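Local coordinates for betaine aldehyde dehydrogenase (Staphylococcus aureus subsp. aureus COL, PDB 4QTO), which catalyses the NAD-dependent oxidation of betaine aldehyde to glycine betaine, the last step in making this osmoprotectant from choline, at residues Lys98-His110 with Ile214-Pro226. Residues are numbered along the deposited sequence; the frame is centred on the assembly and turned at random. Where two conformers were deposited one is given.
Sequences KKVRAIADKIKEH and IRVFELMEEVGFP
Val223, a knob from the last turn of helix 211-223, enters a hole on helix 93-109 lined by Lys99, Ala102, Ile103 and Lys106. Segments 98-109 and 214-223 run at 133° between their N-to-C directions, nearer antiparallel than parallel. The two valine methyls divide the hole: CG1 lies 3.5 Å from CD of Lys99, while CG2 meets CE of Lys106 at 3.6 Å, and both lysine chains slide past the valine side chain, pointing the opposite way to it. At the C-terminal end of helix 211-223 the ammonium of Lys99 donates to two carbonyls. Bent at chi2 (-89°), the chain brings NZ to 2.9 Å from both Val223 O and Gly224 O, the latter on the glycine that leaves the helix with positive phi. The donor lies much nearer the carbonyl plane of Gly224 than that of Val223. In the Rossmann-type NAD-binding domain of aldehyde dehydrogenases, helix 211-223 links parallel strands 200-204 and 230-232 in a beta-alpha-beta crossover; helix 93-109 lies along its flank. Deeper between the helices, Ile103 extends CD1 to within 3.7 Å of CG of Met220 and touches CZ of Phe225; it also packs on Leu195 of helix 183-197 and Phe140 of helix 126-146. Toward the surface, Lys106 turns at chi4 to form a salt bridge, NZ to OE1 of Glu222 at 2.9 Å, met on the anti side of the carboxylate. The same oxygen accepts a bond from a water that also joins NE2 of His110 in the plane of its ring. Over one face of that imidazole, toward the rim, comes NH2 of Arg215, 3.4 Å from CE1, the ring and guanidinium planes 72° apart. CD2 of Leu219 lies 3.6 Å from CD2 of His110 and over one guanidinium face; NH1 of Arg215 is held by a salt bridge to OE1 of Glu218, within the same helix.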
ATOM      1  N   LYS A  98      -7.291  -6.165 -20.230  1.00  9.57           N
ATOM      2  CA  LYS A  98      -7.945  -7.190 -21.074  1.00 10.43           C
ATOM      3  C   LYS A  98      -7.065  -7.555 -22.284  1.00 10.46           C
ATOM      4  O   LYS A  98      -7.008  -8.723 -22.678  1.00 10.16           O
ATOM      5  CB  LYS A  98      -9.302  -6.724 -21.563  1.00 11.59           C
ATOM      6  CG  LYS A  98     -10.365  -6.611 -20.477  1.00 13.54           C
ATOM      7  CD  LYS A  98     -11.671  -6.062 -21.076  1.00 16.01           C
ATOM      8  CE  LYS A  98     -12.723  -5.605 -20.058  1.00 20.56           C
ATOM      9  NZ  LYS A  98     -13.038  -6.706 -19.153  1.00 21.43           N
ATOM     10  N   LYS A  99      -6.421  -6.560 -22.877  0.50 11.15           N
ATOM     11  CA  LYS A  99      -5.545  -6.802 -24.024  0.50 12.14           C
ATOM     12  C   LYS A  99      -4.316  -7.607 -23.606  0.50 11.49           C
ATOM     13  O   LYS A  99      -3.868  -8.492 -24.330  0.50 10.82           O
ATOM     14  CB  LYS A  99      -5.131  -5.476 -24.680  0.50 14.19           C
ATOM     15  CG  LYS A  99      -6.257  -4.745 -25.393  0.50 18.87           C
ATOM     16  CD  LYS A  99      -6.373  -5.185 -26.801  0.50 23.80           C
ATOM     17  CE  LYS A  99      -7.287  -4.289 -27.606  0.50 23.86           C
ATOM     18  NZ  LYS A  99      -7.308  -4.851 -28.968  0.50 23.57           N
ATOM     19  N   VAL A 100      -3.748  -7.306 -22.438  1.00 10.65           N
ATOM     20  CA  VAL A 100      -2.590  -8.059 -21.959  1.00 10.51           C
ATOM     21  C   VAL A 100      -3.026  -9.514 -21.669  1.00  9.80           C
ATOM     22  O   VAL A 100      -2.274 -10.464 -21.927  1.00 10.09           O
ATOM     23  CB  VAL A 100      -1.929  -7.334 -20.771  1.00  9.66           C
ATOM     24  CG1 VAL A 100      -0.801  -8.171 -20.202  1.00  9.56           C
ATOM     25  CG2 VAL A 100      -1.400  -5.973 -21.211  1.00 10.01           C
ATOM     26  N   ARG A 101      -4.242  -9.691 -21.140  0.50  9.33           N
ATOM     27  CA  ARG A 101      -4.782 -11.029 -20.901  0.50  9.27           C
ATOM     28  C   ARG A 101      -4.927 -11.789 -22.222  0.50  9.39           C
ATOM     29  O   ARG A 101      -4.654 -12.987 -22.277  0.50  9.45           O
ATOM     30  CB  ARG A 101      -6.113 -10.937 -20.149  0.50 10.27           C
ATOM     31  CG  ARG A 101      -6.606 -12.254 -19.619  0.50 10.79           C
ATOM     32  CD  ARG A 101      -7.714 -12.080 -18.567  0.50 11.25           C
ATOM     33  NE  ARG A 101      -7.348 -11.284 -17.385  0.50 11.15           N
ATOM     34  CZ  ARG A 101      -7.753 -10.036 -17.110  0.50 11.33           C
ATOM     35  NH1 ARG A 101      -8.598  -9.391 -17.925  0.50 11.54           N
ATOM     36  NH2 ARG A 101      -7.347  -9.448 -15.964  0.50 11.17           N
ATOM     37  N   ALA A 102      -5.327 -11.090 -23.288  1.00  8.93           N
ATOM     38  CA  ALA A 102      -5.434 -11.706 -24.618  1.00  9.67           C
ATOM     39  C   ALA A 102      -4.082 -12.217 -25.103  1.00  9.57           C
ATOM     40  O   ALA A 102      -4.013 -13.294 -25.714  1.00 10.13           O
ATOM     41  CB  ALA A 102      -6.060 -10.739 -25.598  1.00 10.20           C
ATOM     42  N   ILE A 103      -3.003 -11.481 -24.845  1.00  9.12           N
ATOM     43  CA  ILE A 103      -1.668 -11.956 -25.173  1.00  8.67           C
ATOM     44  C   ILE A 103      -1.403 -13.221 -24.355  1.00  9.08           C
ATOM     45  O   ILE A 103      -0.918 -14.234 -24.901  1.00  9.38           O
ATOM     46  CB  ILE A 103      -0.551 -10.926 -24.905  1.00  9.14           C
ATOM     47  CG1 ILE A 103      -0.786  -9.648 -25.720  1.00 10.06           C
ATOM     48  CG2 ILE A 103       0.812 -11.543 -25.205  1.00 10.42           C
ATOM     49  CD1 ILE A 103       0.140  -8.517 -25.299  1.00 10.27           C
ATOM     50  N   ALA A 104      -1.668 -13.181 -23.059  1.00  7.93           N
ATOM     51  CA  ALA A 104      -1.449 -14.368 -22.226  1.00  8.36           C
ATOM     52  C   ALA A 104      -2.135 -15.617 -22.815  1.00  9.35           C
ATOM     53  O   ALA A 104      -1.533 -16.704 -22.892  1.00 10.09           O
ATOM     54  CB  ALA A 104      -1.938 -14.142 -20.815  1.00  8.48           C
ATOM     55  N   ASP A 105      -3.385 -15.465 -23.218  1.00 10.81           N
ATOM     56  CA  ASP A 105      -4.140 -16.586 -23.757  1.00 11.09           C
ATOM     57  C   ASP A 105      -3.522 -17.117 -25.081  1.00 10.97           C
ATOM     58  O   ASP A 105      -3.506 -18.314 -25.314  1.00 11.33           O
ATOM     59  CB  ASP A 105      -5.572 -16.193 -23.922  1.00 12.56           C
ATOM     60  CG  ASP A 105      -6.291 -16.014 -22.573  1.00 14.81           C
ATOM     61  OD1 ASP A 105      -5.860 -16.558 -21.550  1.00 15.91           O
ATOM     62  OD2 ASP A 105      -7.342 -15.368 -22.595  1.00 21.79           O
ATOM     63  N   LYS A 106      -2.980 -16.223 -25.903  1.00 10.56           N
ATOM     64  CA  LYS A 106      -2.280 -16.653 -27.133  1.00 10.40           C
ATOM     65  C   LYS A 106      -1.009 -17.446 -26.823  1.00 10.88           C
ATOM     66  O   LYS A 106      -0.707 -18.400 -27.529  1.00 10.68           O
ATOM     67  CB  LYS A 106      -2.000 -15.448 -28.020  1.00 11.41           C
ATOM     68  CG  LYS A 106      -3.289 -14.998 -28.703  1.00 13.14           C
ATOM     69  CD  LYS A 106      -3.090 -13.755 -29.515  1.00 13.88           C
ATOM     70  CE  LYS A 106      -4.377 -13.301 -30.190  1.00 13.31           C
ATOM     71  NZ  LYS A 106      -4.878 -14.150 -31.306  1.00 13.38           N
ATOM     72  N   ILE A 107      -0.304 -17.086 -25.746  1.00 11.02           N
ATOM     73  CA  ILE A 107       0.893 -17.843 -25.371  1.00 11.44           C
ATOM     74  C   ILE A 107       0.509 -19.285 -25.026  1.00 11.75           C
ATOM     75  O   ILE A 107       1.129 -20.225 -25.521  1.00 12.19           O
ATOM     76  CB  ILE A 107       1.623 -17.209 -24.168  1.00 12.27           C
ATOM     77  CG1 ILE A 107       2.091 -15.783 -24.502  1.00 12.84           C
ATOM     78  CG2 ILE A 107       2.766 -18.095 -23.723  1.00 13.81           C
ATOM     79  CD1 ILE A 107       3.090 -15.650 -25.600  1.00 13.42           C
ATOM     80  N   LYS A 108      -0.553 -19.455 -24.250  1.00 12.20           N
ATOM     81  CA  LYS A 108      -1.016 -20.797 -23.901  1.00 13.73           C
ATOM     82  C   LYS A 108      -1.534 -21.556 -25.122  1.00 12.38           C
ATOM     83  O   LYS A 108      -1.202 -22.744 -25.317  1.00 13.75           O
ATOM     84  CB  LYS A 108      -2.071 -20.737 -22.811  1.00 15.55           C
ATOM     85  CG  LYS A 108      -2.547 -22.122 -22.388  1.00 19.68           C
ATOM     86  CD  LYS A 108      -3.564 -22.034 -21.265  1.00 25.07           C
ATOM     87  CE  LYS A 108      -2.930 -21.548 -19.987  1.00 30.37           C
ATOM     88  NZ  LYS A 108      -1.700 -22.265 -19.608  1.00 41.04           N
ATOM     89  N   GLU A 109      -2.270 -20.886 -26.007  1.00 11.23           N
ATOM     90  CA  GLU A 109      -2.780 -21.496 -27.218  1.00 13.06           C
ATOM     91  C   GLU A 109      -1.653 -22.059 -28.079  1.00 12.85           C
ATOM     92  O   GLU A 109      -1.780 -23.151 -28.639  1.00 14.31           O
ATOM     93  CB  GLU A 109      -3.561 -20.442 -28.028  1.00 14.39           C
ATOM     94  CG  GLU A 109      -4.037 -20.893 -29.375  1.00 16.83           C
ATOM     95  CD  GLU A 109      -4.763 -19.789 -30.149  1.00 20.08           C
ATOM     96  OE1 GLU A 109      -4.834 -18.639 -29.645  1.00 19.50           O
ATOM     97  OE2 GLU A 109      -5.272 -20.112 -31.267  1.00 21.83           O
ATOM     98  N   HIS A 110      -0.555 -21.327 -28.146  1.00 12.09           N
ATOM     99  CA  HIS A 110       0.593 -21.685 -28.979  1.00 12.69           C
ATOM    100  C   HIS A 110       1.780 -22.260 -28.228  1.00 13.59           C
ATOM    101  O   HIS A 110       2.906 -22.230 -28.738  1.00 14.84           O
ATOM    102  CB  HIS A 110       1.026 -20.462 -29.800  1.00 12.82           C
ATOM    103  CG  HIS A 110      -0.020 -19.974 -30.735  1.00 12.60           C
ATOM    104  ND1 HIS A 110      -0.327 -20.637 -31.906  1.00 15.63           N
ATOM    105  CD2 HIS A 110      -0.859 -18.915 -30.674  1.00 12.50           C
ATOM    106  CE1 HIS A 110      -1.313 -20.002 -32.519  1.00 15.19           C
ATOM    107  NE2 HIS A 110      -1.631 -18.944 -31.807  1.00 15.00           N
ATOM    108  N   ILE A 214       9.971 -12.560 -32.613  1.00 10.77           N
ATOM    109  CA  ILE A 214       9.222 -12.286 -33.832  1.00 10.99           C
ATOM    110  C   ILE A 214       7.829 -12.903 -33.667  1.00 10.86           C
ATOM    111  O   ILE A 214       6.815 -12.255 -33.955  1.00 10.57           O
ATOM    112  CB  ILE A 214       9.940 -12.894 -35.061  1.00 11.78           C
ATOM    113  CG1 ILE A 214      11.241 -12.142 -35.359  1.00 12.09           C
ATOM    114  CG2 ILE A 214       9.018 -12.838 -36.279  1.00 12.84           C
ATOM    115  CD1 ILE A 214      12.131 -12.856 -36.363  1.00 12.07           C
ATOM    116  N   ARG A 215       7.754 -14.156 -33.190  1.00 10.12           N
ATOM    117  CA  ARG A 215       6.432 -14.817 -33.061  1.00 11.33           C
ATOM    118  C   ARG A 215       5.524 -14.072 -32.105  1.00 10.95           C
ATOM    119  O   ARG A 215       4.331 -13.885 -32.416  1.00 11.30           O
ATOM    120  CB  ARG A 215       6.583 -16.287 -32.655  1.00 12.28           C
ATOM    121  CG  ARG A 215       5.286 -17.063 -32.638  1.00 14.28           C
ATOM    122  CD  ARG A 215       4.697 -17.206 -34.031  1.00 15.41           C
ATOM    123  NE  ARG A 215       3.443 -17.991 -33.976  1.00 16.40           N
ATOM    124  CZ  ARG A 215       2.249 -17.556 -34.354  1.00 17.41           C
ATOM    125  NH1 ARG A 215       2.085 -16.376 -34.956  1.00 18.21           N
ATOM    126  NH2 ARG A 215       1.195 -18.349 -34.199  1.00 18.56           N
ATOM    127  N   VAL A 216       6.048 -13.627 -30.959  1.00 10.03           N
ATOM    128  CA  VAL A 216       5.183 -12.927 -29.999  1.00 10.22           C
ATOM    129  C   VAL A 216       4.691 -11.592 -30.595  1.00 10.41           C
ATOM    130  O   VAL A 216       3.563 -11.177 -30.302  1.00 10.67           O
ATOM    131  CB  VAL A 216       5.796 -12.778 -28.590  1.00 10.71           C
ATOM    132  CG1 VAL A 216       6.808 -11.649 -28.535  1.00 10.89           C
ATOM    133  CG2 VAL A 216       4.689 -12.542 -27.613  1.00 10.91           C
ATOM    134  N   PHE A 217       5.518 -10.914 -31.410  1.00  9.91           N
ATOM    135  CA  PHE A 217       5.057  -9.704 -32.090  1.00 10.35           C
ATOM    136  C   PHE A 217       3.903 -10.027 -33.052  1.00 11.13           C
ATOM    137  O   PHE A 217       2.945  -9.254 -33.148  1.00 11.15           O
ATOM    138  CB  PHE A 217       6.170  -8.924 -32.750  1.00 10.61           C
ATOM    139  CG  PHE A 217       6.773  -7.908 -31.833  1.00 10.09           C
ATOM    140  CD1 PHE A 217       7.636  -8.295 -30.825  1.00 10.60           C
ATOM    141  CD2 PHE A 217       6.423  -6.581 -31.965  1.00 11.14           C
ATOM    142  CE1 PHE A 217       8.141  -7.350 -29.942  1.00 10.66           C
ATOM    143  CE2 PHE A 217       6.952  -5.626 -31.105  1.00 11.30           C
ATOM    144  CZ  PHE A 217       7.796  -6.007 -30.102  1.00 10.65           C
ATOM    145  N   GLU A 218       3.995 -11.152 -33.765  1.00 10.55           N
ATOM    146  CA  GLU A 218       2.855 -11.582 -34.620  1.00 11.09           C
ATOM    147  C   GLU A 218       1.602 -11.745 -33.746  1.00 10.65           C
ATOM    148  O   GLU A 218       0.517 -11.287 -34.111  1.00 11.76           O
ATOM    149  CB  GLU A 218       3.149 -12.895 -35.330  1.00 11.28           C
ATOM    150  CG  GLU A 218       4.294 -12.823 -36.346  1.00 12.46           C
ATOM    151  CD  GLU A 218       4.557 -14.138 -37.036  1.00 16.07           C
ATOM    152  OE1 GLU A 218       4.086 -15.204 -36.532  1.00 16.41           O
ATOM    153  OE2 GLU A 218       5.216 -14.104 -38.097  1.00 15.64           O
ATOM    154  N   LEU A 219       1.745 -12.403 -32.595  1.00 10.33           N
ATOM    155  CA  LEU A 219       0.593 -12.621 -31.704  1.00 10.14           C
ATOM    156  C   LEU A 219       0.029 -11.317 -31.126  1.00  9.85           C
ATOM    157  O   LEU A 219      -1.189 -11.147 -31.015  1.00 10.62           O
ATOM    158  CB  LEU A 219       0.955 -13.612 -30.589  1.00 10.10           C
ATOM    159  CG  LEU A 219       1.386 -14.998 -31.052  1.00 11.31           C
ATOM    160  CD1 LEU A 219       1.844 -15.841 -29.873  1.00 11.69           C
ATOM    161  CD2 LEU A 219       0.261 -15.709 -31.805  1.00 12.06           C
ATOM    162  N   MET A 220       0.915 -10.403 -30.734  1.00  9.57           N
ATOM    163  CA  MET A 220       0.463  -9.091 -30.242  1.00  9.87           C
ATOM    164  C   MET A 220      -0.291  -8.314 -31.318  1.00 10.31           C
ATOM    165  O   MET A 220      -1.313  -7.673 -31.046  1.00  9.88           O
ATOM    166  CB  MET A 220       1.626  -8.283 -29.701  1.00 10.61           C
ATOM    167  CG  MET A 220       2.144  -8.894 -28.411  1.00 10.52           C
ATOM    168  SD  MET A 220       3.312  -7.796 -27.559  1.00 14.75           S
ATOM    169  CE  MET A 220       4.690  -7.989 -28.614  1.00 13.11           C
ATOM    170  N   GLU A 221       0.196  -8.372 -32.541  1.00 10.97           N
ATOM    171  CA  GLU A 221      -0.524  -7.728 -33.650  1.00 11.44           C
ATOM    172  C   GLU A 221      -1.943  -8.286 -33.814  1.00 11.86           C
ATOM    173  O   GLU A 221      -2.876  -7.537 -34.089  1.00 12.12           O
ATOM    174  CB  GLU A 221       0.259  -7.870 -34.958  1.00 12.36           C
ATOM    175  CG  GLU A 221      -0.473  -7.256 -36.161  1.00 13.22           C
ATOM    176  CD  GLU A 221       0.347  -7.302 -37.430  1.00 14.44           C
ATOM    177  OE1 GLU A 221       0.949  -8.364 -37.709  1.00 14.84           O
ATOM    178  OE2 GLU A 221       0.342  -6.247 -38.168  1.00 15.79           O
ATOM    179  N   GLU A 222      -2.114  -9.592 -33.618  1.00 11.55           N
ATOM    180  CA  GLU A 222      -3.432 -10.229 -33.695  1.00 11.51           C
ATOM    181  C   GLU A 222      -4.396  -9.691 -32.629  1.00 11.43           C
ATOM    182  O   GLU A 222      -5.588  -9.589 -32.870  1.00 11.93           O
ATOM    183  CB  GLU A 222      -3.302 -11.739 -33.508  1.00 12.09           C
ATOM    184  CG  GLU A 222      -2.572 -12.473 -34.605  1.00 13.71           C
ATOM    185  CD  GLU A 222      -2.338 -13.952 -34.293  1.00 14.87           C
ATOM    186  OE1 GLU A 222      -2.814 -14.453 -33.256  1.00 16.37           O
ATOM    187  OE2 GLU A 222      -1.713 -14.626 -35.133  1.00 19.55           O
ATOM    188  N   VAL A 223      -3.871  -9.402 -31.448  1.00 11.06           N
ATOM    189  CA  VAL A 223      -4.671  -8.807 -30.366  1.00 11.26           C
ATOM    190  C   VAL A 223      -5.096  -7.404 -30.739  1.00 11.55           C
ATOM    191  O   VAL A 223      -6.257  -7.017 -30.552  1.00 11.97           O
ATOM    192  CB  VAL A 223      -3.867  -8.797 -29.049  1.00 10.80           C
ATOM    193  CG1 VAL A 223      -4.602  -8.013 -27.989  1.00 11.30           C
ATOM    194  CG2 VAL A 223      -3.592 -10.220 -28.576  1.00 10.88           C
ATOM    195  N   GLY A 224      -4.159  -6.649 -31.277  1.00 11.64           N
ATOM    196  CA  GLY A 224      -4.405  -5.319 -31.741  1.00 12.43           C
ATOM    197  C   GLY A 224      -4.026  -4.213 -30.790  1.00 12.51           C
ATOM    198  O   GLY A 224      -4.610  -4.081 -29.723  1.00 13.08           O
ATOM    199  N   PHE A 225      -3.050  -3.412 -31.223  1.00 12.19           N
ATOM    200  CA  PHE A 225      -2.587  -2.234 -30.492  1.00 13.14           C
ATOM    201  C   PHE A 225      -2.451  -1.069 -31.454  1.00 13.89           C
ATOM    202  O   PHE A 225      -2.178  -1.287 -32.641  1.00 14.76           O
ATOM    203  CB  PHE A 225      -1.249  -2.507 -29.783  1.00 12.78           C
ATOM    204  CG  PHE A 225      -1.352  -3.581 -28.746  1.00 12.22           C
ATOM    205  CD1 PHE A 225      -1.766  -3.272 -27.457  1.00 11.57           C
ATOM    206  CD2 PHE A 225      -1.133  -4.927 -29.060  1.00 11.97           C
ATOM    207  CE1 PHE A 225      -1.940  -4.268 -26.525  1.00 11.26           C
ATOM    208  CE2 PHE A 225      -1.307  -5.930 -28.130  1.00 11.93           C
ATOM    209  CZ  PHE A 225      -1.729  -5.605 -26.841  1.00 12.95           C
ATOM    210  N   PRO A 226      -2.582   0.169 -30.947  1.00 13.75           N
ATOM    211  CA  PRO A 226      -2.492   1.307 -31.855  1.00 14.98           C
ATOM    212  C   PRO A 226      -1.135   1.372 -32.549  1.00 14.44           C
ATOM    213  O   PRO A 226      -0.113   0.966 -32.001  1.00 14.57           O
ATOM    214  CB  PRO A 226      -2.726   2.511 -30.936  1.00 16.53           C
ATOM    215  CG  PRO A 226      -3.535   1.953 -29.802  1.00 15.43           C
ATOM    216  CD  PRO A 226      -2.962   0.581 -29.589  1.00 14.84           C
TER
HETATM  217  O   HOH W   1      -3.343 -17.018 -32.700  1.00 18.77           O